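Local atomic coordinates of enoyl-CoA hydratase (Mycobacterium avium, PDB entry 3OC7), a protein that probably catalyses the reversible addition of water to the double bond of 2-enoyl-CoA thioesters in fatty acid metabolism, as a member of the crotonase family. Residues A[6-10]-A[38-43]; A[91-95]-A[235-239]; A[101-106]-A[226-231]. All coordinates share one frame; numbering follows the deposited sequence.

Contact 1 (A[6-10]-A[38-43]); sequences DALVD and ALVSQL
Leu8 and Val9 lie against the first turns of helix 37-52, and the side chain of Gln42 reaches out from that helix to bind their backbone. This is the edge of the main sheet of the crotonase fold: strand 9-12 is one of its two outermost strands within the chain and runs antiparallel to strand 21-26, with Leu8 bonded through its backbone to Asn27 and Asp10 to Thr25.

The polar part centres on one amide oxygen. Gln42 OE1 takes the N-H of Leu8 at 2.9 Å from OE1 to N; the donor sits in the carbonyl plane on a lone pair, at a C=O...N angle of 136°. The next N-H also turns to this oxygen, in a weak bond from Val9 N to Gln42 OE1 of 3.3 Å. Gln42 gets there because its CG stands anti to its carbonyl carbon (chi1 -68°) and the chain runs extended beyond it. The other end of the amide is used as well: NE2 of Gln42 donates to a water 3.3 Å away, which passes a weak bond on to Ala7 O. The bonds at both ends of the amide probably favour one orientation of it, just where a cis peptide joins Ala7 to Leu8.

The apolar part runs along the helix. Leu8 CD1 rests on Ala38 CB at 4.0 Å and close to the backbone N of Leu39. The two branches of Val9 divide the rest: CG2 packs on Gln42 CB at 3.8 Å, the two side chains pointing opposite ways as they pass, while CG1 meets Leu43 CD2 at 3.9 Å. Leu39 and Leu43 also lean on Leu26 of the neighbouring strand. Within 6-10, Asp6 N donates to Asp10 OD1 at 3.0 Å, almost straight at 174°.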
loop_
_atom_site.group_PDB
_atom_site.type_symbol
_atom_site.label_atom_id
_atom_site.label_comp_id
_atom_site.label_asym_id
_atom_site.label_seq_id
_atom_site.Cartn_x
_atom_site.Cartn_y
_atom_site.Cartn_z
ATOM N N ASP A 6 -17.248 -35.777 1.804
ATOM C CA ASP A 6 -16.802 -36.188 0.464
ATOM C C ASP A 6 -15.326 -35.857 0.184
ATOM O O ASP A 6 -14.740 -34.987 0.839
ATOM C CB ASP A 6 -17.678 -35.520 -0.609
ATOM C CG ASP A 6 -19.106 -36.042 -0.619
ATOM O OD1 ASP A 6 -19.322 -37.249 -0.355
ATOM O OD2 ASP A 6 -20.022 -35.240 -0.902
ATOM N N ALA A 7 -14.744 -36.552 -0.797
ATOM C CA ALA A 7 -13.412 -36.223 -1.343
ATOM C C ALA A 7 -13.572 -35.953 -2.846
ATOM O O ALA A 7 -14.428 -36.592 -3.480
ATOM C CB ALA A 7 -12.451 -37.372 -1.096
ATOM N N LEU A 8 -12.784 -35.054 -3.456
ATOM C CA LEU A 8 -11.623 -34.340 -2.879
ATOM C C LEU A 8 -11.965 -32.948 -2.304
ATOM O O LEU A 8 -11.118 -32.320 -1.655
ATOM C CB LEU A 8 -10.508 -34.217 -3.940
ATOM C CG LEU A 8 -9.957 -35.482 -4.620
ATOM C CD1 LEU A 8 -9.012 -35.110 -5.741
ATOM C CD2 LEU A 8 -9.231 -36.382 -3.614
ATOM N N VAL A 9 -13.190 -32.484 -2.563
ATOM C CA VAL A 9 -13.771 -31.261 -1.977
ATOM C C VAL A 9 -15.155 -31.615 -1.407
ATOM O O VAL A 9 -15.998 -32.207 -2.122
ATOM C CB VAL A 9 -13.928 -30.106 -3.037
ATOM C CG1 VAL A 9 -14.493 -28.833 -2.398
ATOM C CG2 VAL A 9 -12.605 -29.805 -3.740
ATOM N N ASP A 10 -15.393 -31.281 -0.135
ATOM C CA ASP A 10 -16.732 -31.470 0.479
ATOM C C ASP A 10 -17.564 -30.178 0.462
ATOM O O ASP A 10 -17.024 -29.096 0.693
ATOM C CB ASP A 10 -16.625 -32.006 1.921
ATOM C CG ASP A 10 -17.999 -32.185 2.590
ATOM O OD1 ASP A 10 -18.698 -33.186 2.296
ATOM O OD2 ASP A 10 -18.396 -31.325 3.401
ATOM N N ALA A 38 -8.529 -32.910 -10.783
ATOM C CA ALA A 38 -9.795 -33.263 -10.144
ATOM C C ALA A 38 -10.176 -32.313 -9.001
ATOM O O ALA A 38 -11.334 -31.887 -8.906
ATOM C CB ALA A 38 -9.766 -34.723 -9.643
ATOM N N LEU A 39 -9.221 -31.995 -8.124
ATOM C CA LEU A 39 -9.509 -31.051 -7.022
ATOM C C LEU A 39 -9.916 -29.660 -7.554
ATOM O O LEU A 39 -10.879 -29.047 -7.057
ATOM C CB LEU A 39 -8.336 -30.943 -6.031
ATOM C CG LEU A 39 -8.558 -30.089 -4.772
ATOM C CD1 LEU A 39 -7.908 -30.714 -3.530
ATOM C CD2 LEU A 39 -8.085 -28.654 -4.969
ATOM N N VAL A 40 -9.198 -29.176 -8.566
ATOM C CA VAL A 40 -9.512 -27.887 -9.215
ATOM C C VAL A 40 -10.915 -27.852 -9.858
ATOM O O VAL A 40 -11.682 -26.912 -9.623
ATOM C CB VAL A 40 -8.384 -27.468 -10.214
ATOM C CG1 VAL A 40 -8.793 -26.245 -11.028
ATOM C CG2 VAL A 40 -7.094 -27.147 -9.463
ATOM N N SER A 41 -11.282 -28.884 -10.625
ATOM C CA SER A 41 -12.648 -28.995 -11.192
ATOM C C SER A 41 -13.749 -29.000 -10.118
ATOM O O SER A 41 -14.792 -28.332 -10.274
ATOM C CB SER A 41 -12.798 -30.243 -12.098
ATOM O OG SER A 41 -11.993 -30.138 -13.259
ATOM N N GLN A 42 -13.511 -29.748 -9.034
ATOM C CA GLN A 42 -14.471 -29.807 -7.926
ATOM C C GLN A 42 -14.646 -28.479 -7.162
ATOM O O GLN A 42 -15.753 -28.187 -6.689
ATOM C CB GLN A 42 -14.176 -30.986 -6.973
ATOM C CG GLN A 42 -14.439 -32.378 -7.640
ATOM C CD GLN A 42 -13.945 -33.575 -6.826
ATOM O OE1 GLN A 42 -13.997 -33.572 -5.595
ATOM N NE2 GLN A 42 -13.497 -34.622 -7.521
ATOM N N LEU A 43 -13.573 -27.677 -7.057
ATOM C CA LEU A 43 -13.700 -26.311 -6.501
ATOM C C LEU A 43 -14.528 -25.356 -7.385
ATOM O O LEU A 43 -15.371 -24.589 -6.869
ATOM C CB LEU A 43 -12.331 -25.676 -6.220
ATOM C CG LEU A 43 -11.629 -25.769 -4.870
ATOM C CD1 LEU A 43 -10.614 -24.614 -4.752
ATOM C CD2 LEU A 43 -12.599 -25.686 -3.701
HETATM O O HOH W 1 -13.034 -37.677 -6.396
#

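Contact 2 (A[91-95]-A[235-239]); sequences VERAR and ERLAE
Arg95 and Glu235 join helix 86-106 to the long helix 212-245 through a paired salt bridge, a helix-helix packing in the crotonase fold. NE of Arg95 donates to Glu235 OE1 at 2.9 Å and NH2 to Glu235 OE2 at 3.0 Å, so the guanidinium is gripped side-on, one nitrogen to each oxygen. Both oxygens use their syn lone pairs, and the two flat groups are nearly coplanar, 16° apart. Next to the bridge, Ala94 CB touches Ala238 CB at 3.9 Å, and Ala238 CB also meets CG of Arg95. These small residues let the backbones come close: segments 91-95 and 235-239 run in opposed directions at 141°, their axes coming within 8.8 Å.

The next shell sets the groups in place. Arg95 is extended from CG to NE, whereas Glu235 bends at chi2 (64°) to bring its carboxylate across. Val91 CG2 lies over one face of the guanidinium, toward its rim, and also packs on Ala238 O. Further out, Val91 touches Ala242.

Glu239 brings a second acid: its OE2 is 2.7 Å from Glu235 OE2, suggesting that one is probably protonated. With Arg95 probably favouring an ionised Glu235, the proton may sit on Glu239.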
loop_
_atom_site.group_PDB
_atom_site.type_symbol
_atom_site.label_atom_id
_atom_site.label_comp_id
_atom_site.label_asym_id
_atom_site.label_seq_id
_atom_site.Cartn_x
_atom_site.Cartn_y
_atom_site.Cartn_z
ATOM N N VAL A 91 2.652 -24.957 -19.093
ATOM C CA VAL A 91 1.893 -23.743 -19.466
ATOM C C VAL A 91 0.386 -23.876 -19.150
ATOM O O VAL A 91 -0.248 -22.916 -18.681
ATOM C CB VAL A 91 2.186 -23.262 -20.938
ATOM C CG1 VAL A 91 1.536 -24.187 -21.989
ATOM C CG2 VAL A 91 1.758 -21.809 -21.126
ATOM N N GLU A 92 -0.186 -25.058 -19.388
ATOM C CA GLU A 92 -1.592 -25.323 -19.057
ATOM C C GLU A 92 -1.849 -25.353 -17.550
ATOM O O GLU A 92 -2.886 -24.886 -17.076
ATOM C CB GLU A 92 -2.074 -26.632 -19.690
ATOM C CG GLU A 92 -2.457 -26.522 -21.159
ATOM C CD GLU A 92 -3.256 -25.267 -21.487
ATOM O OE1 GLU A 92 -4.321 -25.018 -20.870
ATOM O OE2 GLU A 92 -2.818 -24.532 -22.383
ATOM N N ARG A 93 -0.907 -25.914 -16.781
ATOM C CA ARG A 93 -1.012 -25.899 -15.306
ATOM C C ARG A 93 -1.089 -24.450 -14.763
ATOM O O ARG A 93 -1.884 -24.141 -13.843
ATOM C CB ARG A 93 0.154 -26.655 -14.627
ATOM C CG ARG A 93 0.092 -28.189 -14.665
ATOM C CD ARG A 93 1.016 -28.796 -13.592
ATOM N NE ARG A 93 2.428 -28.418 -13.741
ATOM C CZ ARG A 93 3.288 -29.028 -14.555
ATOM N NH1 ARG A 93 2.891 -30.044 -15.310
ATOM N NH2 ARG A 93 4.548 -28.612 -14.622
ATOM N N ALA A 94 -0.251 -23.571 -15.317
ATOM C CA ALA A 94 -0.252 -22.151 -14.932
ATOM C C ALA A 94 -1.552 -21.416 -15.303
ATOM O O ALA A 94 -2.118 -20.704 -14.444
ATOM C CB ALA A 94 0.956 -21.432 -15.518
ATOM N N ARG A 95 -2.041 -21.624 -16.537
ATOM C CA ARG A 95 -3.339 -21.049 -16.967
ATOM C C ARG A 95 -4.514 -21.543 -16.090
ATOM O O ARG A 95 -5.410 -20.759 -15.740
ATOM C CB ARG A 95 -3.626 -21.306 -18.471
ATOM C CG ARG A 95 -2.672 -20.617 -19.460
ATOM C CD ARG A 95 -3.173 -20.764 -20.913
ATOM N NE ARG A 95 -2.185 -20.327 -21.907
ATOM C CZ ARG A 95 -1.641 -21.107 -22.845
ATOM N NH1 ARG A 95 -1.977 -22.391 -22.936
ATOM N NH2 ARG A 95 -0.752 -20.601 -23.701
ATOM N N GLU A 235 -1.417 -14.144 -19.247
ATOM C CA GLU A 235 -0.808 -14.959 -20.307
ATOM C C GLU A 235 0.729 -14.885 -20.313
ATOM O O GLU A 235 1.382 -15.931 -20.396
ATOM C CB GLU A 235 -1.415 -14.657 -21.686
ATOM C CG GLU A 235 -0.779 -15.455 -22.853
ATOM C CD GLU A 235 -0.988 -16.972 -22.774
ATOM O OE1 GLU A 235 -1.913 -17.445 -22.078
ATOM O OE2 GLU A 235 -0.213 -17.697 -23.438
ATOM N N ARG A 236 1.281 -13.670 -20.208
ATOM C CA ARG A 236 2.734 -13.470 -20.111
ATOM C C ARG A 236 3.338 -14.233 -18.925
ATOM O O ARG A 236 4.393 -14.878 -19.064
ATOM C CB ARG A 236 3.084 -11.972 -20.041
ATOM C CG ARG A 236 4.581 -11.658 -20.105
ATOM C CD ARG A 236 4.850 -10.168 -19.972
ATOM N NE ARG A 236 4.149 -9.592 -18.829
ATOM C CZ ARG A 236 4.627 -9.575 -17.589
ATOM N NH1 ARG A 236 5.815 -10.099 -17.319
ATOM N NH2 ARG A 236 3.915 -9.027 -16.616
ATOM N N LEU A 237 2.669 -14.182 -17.762
ATOM C CA LEU A 237 3.133 -14.906 -16.567
ATOM C C LEU A 237 3.056 -16.438 -16.689
ATOM O O LEU A 237 3.930 -17.139 -16.169
ATOM C CB LEU A 237 2.445 -14.402 -15.278
ATOM C CG LEU A 237 2.737 -12.952 -14.838
ATOM C CD1 LEU A 237 1.718 -12.553 -13.721
ATOM C CD2 LEU A 237 4.190 -12.732 -14.374
ATOM N N ALA A 238 2.025 -16.948 -17.381
ATOM C CA ALA A 238 1.921 -18.398 -17.654
ATOM C C ALA A 238 3.071 -18.909 -18.547
ATOM O O ALA A 238 3.653 -19.966 -18.269
ATOM C CB ALA A 238 0.515 -18.758 -18.264
ATOM N N GLU A 239 3.417 -18.145 -19.587
ATOM C CA GLU A 239 4.560 -18.482 -20.470
ATOM C C GLU A 239 5.909 -18.449 -19.716
ATOM O O GLU A 239 6.757 -19.340 -19.889
ATOM C CB GLU A 239 4.566 -17.584 -21.726
ATOM C CG GLU A 239 3.336 -17.829 -22.629
ATOM C CD GLU A 239 3.241 -16.918 -23.850
ATOM O OE1 GLU A 239 4.247 -16.316 -24.259
ATOM O OE2 GLU A 239 2.124 -16.816 -24.410
#

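Contact 3 (A[101-106]-A[226-231]); sequences MRAIVE and VLERFD. With EDO (1,2-ethanediol), chain B.
Arg102 runs past Phe230 and Leu227 to Asp231. Its CB lies 3.8 Å from CE2 of the Phe230 ring. The chain runs extended, with Leu227 CD2 4.1 Å from Arg102 CG and 4.0 Å from Arg102 NE. NE turns back to Glu106 of its own segment and donates to Glu106 OE2 at 3.0 Å, from above the carboxylate plane. Beyond CZ, NH1 and NH2 both donate to Asp231 OD1, each at 3.0 Å. In this end-on grip the oxygen lies in the guanidinium plane, while both nitrogens come from one face of the carboxylate, 34° out of its plane. NH1 also passes Phe230 CB at 3.6 Å. A chi1 of -167° carries CG away from the backbone N, and the arginine extends toward helix 212-245, shared by two acids, one from each segment.

Between the nearly antiparallel segments (151°), Val105 CG1 packs on Leu227 CD2 at 3.8 Å, and Met101 CB comes to the edge of the Phe230 ring. Arg229 NH1 donates to O1 of an ethanediol that also bonds Leu221 O of the second subunit. Met101 and Phe230 continue onto Leu157 of helix 156-159, while Ala103 and Ile104 pack on His44 and Leu47 of helix 37-52.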
loop_
_atom_site.group_PDB
_atom_site.type_symbol
_atom_site.label_atom_id
_atom_site.label_comp_id
_atom_site.label_asym_id
_atom_site.label_seq_id
_atom_site.Cartn_x
_atom_site.Cartn_y
_atom_site.Cartn_z
ATOM N N MET A 101 -8.130 -18.829 -9.495
ATOM C CA MET A 101 -8.062 -17.554 -8.757
ATOM C C MET A 101 -9.083 -16.534 -9.260
ATOM O O MET A 101 -9.783 -15.878 -8.461
ATOM C CB MET A 101 -6.637 -16.966 -8.808
ATOM C CG MET A 101 -5.548 -17.810 -8.077
ATOM S SD MET A 101 -3.949 -16.937 -7.955
ATOM C CE MET A 101 -3.599 -16.639 -9.713
ATOM N N ARG A 102 -9.204 -16.417 -10.579
ATOM C CA ARG A 102 -10.157 -15.486 -11.204
ATOM C C ARG A 102 -11.646 -15.801 -10.868
ATOM O O ARG A 102 -12.446 -14.869 -10.666
ATOM C CB ARG A 102 -9.929 -15.371 -12.733
ATOM C CG ARG A 102 -10.685 -14.193 -13.379
ATOM C CD ARG A 102 -10.268 -13.847 -14.825
ATOM N NE ARG A 102 -10.897 -12.577 -15.229
ATOM C CZ ARG A 102 -10.385 -11.685 -16.069
ATOM N NH1 ARG A 102 -9.205 -11.886 -16.664
ATOM N NH2 ARG A 102 -11.077 -10.575 -16.328
ATOM N N ALA A 103 -11.999 -17.090 -10.784
ATOM C CA ALA A 103 -13.360 -17.514 -10.386
ATOM C C ALA A 103 -13.717 -17.033 -8.964
ATOM O O ALA A 103 -14.833 -16.555 -8.712
ATOM C CB ALA A 103 -13.541 -19.041 -10.504
ATOM N N ILE A 104 -12.751 -17.134 -8.039
ATOM C CA ILE A 104 -12.943 -16.653 -6.655
ATOM C C ILE A 104 -13.131 -15.114 -6.668
ATOM O O ILE A 104 -14.075 -14.577 -6.059
ATOM C CB ILE A 104 -11.747 -17.078 -5.720
ATOM C CG1 ILE A 104 -11.696 -18.606 -5.535
ATOM C CG2 ILE A 104 -11.815 -16.349 -4.351
ATOM C CD1 ILE A 104 -10.416 -19.103 -4.903
ATOM N N VAL A 105 -12.250 -14.398 -7.375
ATOM C CA VAL A 105 -12.298 -12.924 -7.446
ATOM C C VAL A 105 -13.598 -12.377 -8.109
ATOM O O VAL A 105 -14.129 -11.332 -7.657
ATOM C CB VAL A 105 -10.999 -12.344 -8.101
ATOM C CG1 VAL A 105 -11.059 -10.822 -8.205
ATOM C CG2 VAL A 105 -9.768 -12.715 -7.291
ATOM N N GLU A 106 -14.123 -13.080 -9.126
ATOM C CA GLU A 106 -15.333 -12.647 -9.879
ATOM C C GLU A 106 -16.677 -12.933 -9.169
ATOM O O GLU A 106 -17.717 -12.399 -9.577
ATOM C CB GLU A 106 -15.366 -13.260 -11.304
ATOM C CG GLU A 106 -14.345 -12.642 -12.279
ATOM C CD GLU A 106 -14.354 -13.287 -13.681
ATOM O OE1 GLU A 106 -14.800 -14.439 -13.811
ATOM O OE2 GLU A 106 -13.884 -12.647 -14.646
ATOM N N VAL A 226 -7.652 -5.528 -9.344
ATOM C CA VAL A 226 -7.134 -6.904 -9.442
ATOM C C VAL A 226 -7.483 -7.556 -10.799
ATOM O O VAL A 226 -6.598 -8.124 -11.467
ATOM C CB VAL A 226 -7.610 -7.798 -8.243
ATOM C CG1 VAL A 226 -7.111 -9.244 -8.376
ATOM C CG2 VAL A 226 -7.122 -7.205 -6.903
ATOM N N LEU A 227 -8.737 -7.432 -11.239
ATOM C CA LEU A 227 -9.146 -8.017 -12.521
ATOM C C LEU A 227 -8.430 -7.367 -13.740
ATOM O O LEU A 227 -8.127 -8.060 -14.737
ATOM C CB LEU A 227 -10.675 -8.001 -12.650
ATOM C CG LEU A 227 -11.400 -8.912 -11.636
ATOM C CD1 LEU A 227 -12.907 -8.627 -11.576
ATOM C CD2 LEU A 227 -11.119 -10.380 -11.946
ATOM N N GLU A 228 -8.124 -6.068 -13.632
ATOM C CA GLU A 228 -7.353 -5.358 -14.666
ATOM C C GLU A 228 -5.946 -5.930 -14.818
ATOM O O GLU A 228 -5.428 -6.029 -15.957
ATOM C CB GLU A 228 -7.251 -3.857 -14.365
ATOM C CG GLU A 228 -8.542 -3.079 -14.501
ATOM C CD GLU A 228 -8.404 -1.640 -14.014
ATOM O OE1 GLU A 228 -7.449 -0.946 -14.436
ATOM O OE2 GLU A 228 -9.248 -1.200 -13.204
ATOM N N ARG A 229 -5.332 -6.317 -13.694
ATOM C CA ARG A 229 -3.989 -6.937 -13.680
ATOM C C ARG A 229 -3.994 -8.321 -14.364
ATOM O O ARG A 229 -3.081 -8.631 -15.153
ATOM C CB ARG A 229 -3.425 -6.998 -12.237
ATOM C CG ARG A 229 -1.996 -7.545 -12.112
ATOM C CD ARG A 229 -1.540 -7.734 -10.658
ATOM N NE ARG A 229 -1.370 -6.462 -9.943
ATOM C CZ ARG A 229 -0.207 -5.846 -9.741
ATOM N NH1 ARG A 229 0.926 -6.366 -10.196
ATOM N NH2 ARG A 229 -0.186 -4.700 -9.067
ATOM N N PHE A 230 -5.021 -9.136 -14.086
ATOM C CA PHE A 230 -5.236 -10.413 -14.799
ATOM C C PHE A 230 -5.330 -10.179 -16.326
ATOM O O PHE A 230 -4.668 -10.878 -17.110
ATOM C CB PHE A 230 -6.521 -11.133 -14.317
ATOM C CG PHE A 230 -6.372 -11.980 -13.045
ATOM C CD1 PHE A 230 -6.262 -11.392 -11.788
ATOM C CD2 PHE A 230 -6.433 -13.393 -13.121
ATOM C CE1 PHE A 230 -6.179 -12.187 -10.616
ATOM C CE2 PHE A 230 -6.355 -14.209 -11.963
ATOM C CZ PHE A 230 -6.232 -13.602 -10.701
ATOM N N ASP A 231 -6.143 -9.206 -16.753
ATOM C CA ASP A 231 -6.292 -8.881 -18.183
ATOM C C ASP A 231 -4.930 -8.560 -18.854
ATOM O O ASP A 231 -4.644 -9.066 -19.947
ATOM C CB ASP A 231 -7.259 -7.698 -18.377
ATOM C CG ASP A 231 -8.723 -8.069 -18.182
ATOM O OD1 ASP A 231 -9.091 -9.268 -18.212
ATOM O OD2 ASP A 231 -9.521 -7.117 -18.023
HETATM C C1 EDO B . 2.815 -8.946 -12.445
HETATM O O1 EDO B . 1.457 -8.532 -12.256
HETATM C C2 EDO B . 3.766 -7.787 -12.173
HETATM O O2 EDO B . 5.103 -8.264 -12.385
#

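Contact 1 comes first along the chain and closes before the other two open; its centre lies about 22 Å from that of contact 2 and about 21 Å from that of contact 3, and it touches neither. It pins helix 37-52 to the edge of the main sheet. Contacts 2 and 3 both join helix 86-106 to the long helix 212-245, with centres about 15 Å apart, and contact 3 is nested inside the loop closed by contact 2, as the antiparallel course of the two helices requires. Because helix 86-106 also packs on helix 37-52, the three contacts tie the sheet edge, through successive helices, to helix 212-245, which touches a second subunit at Leu237.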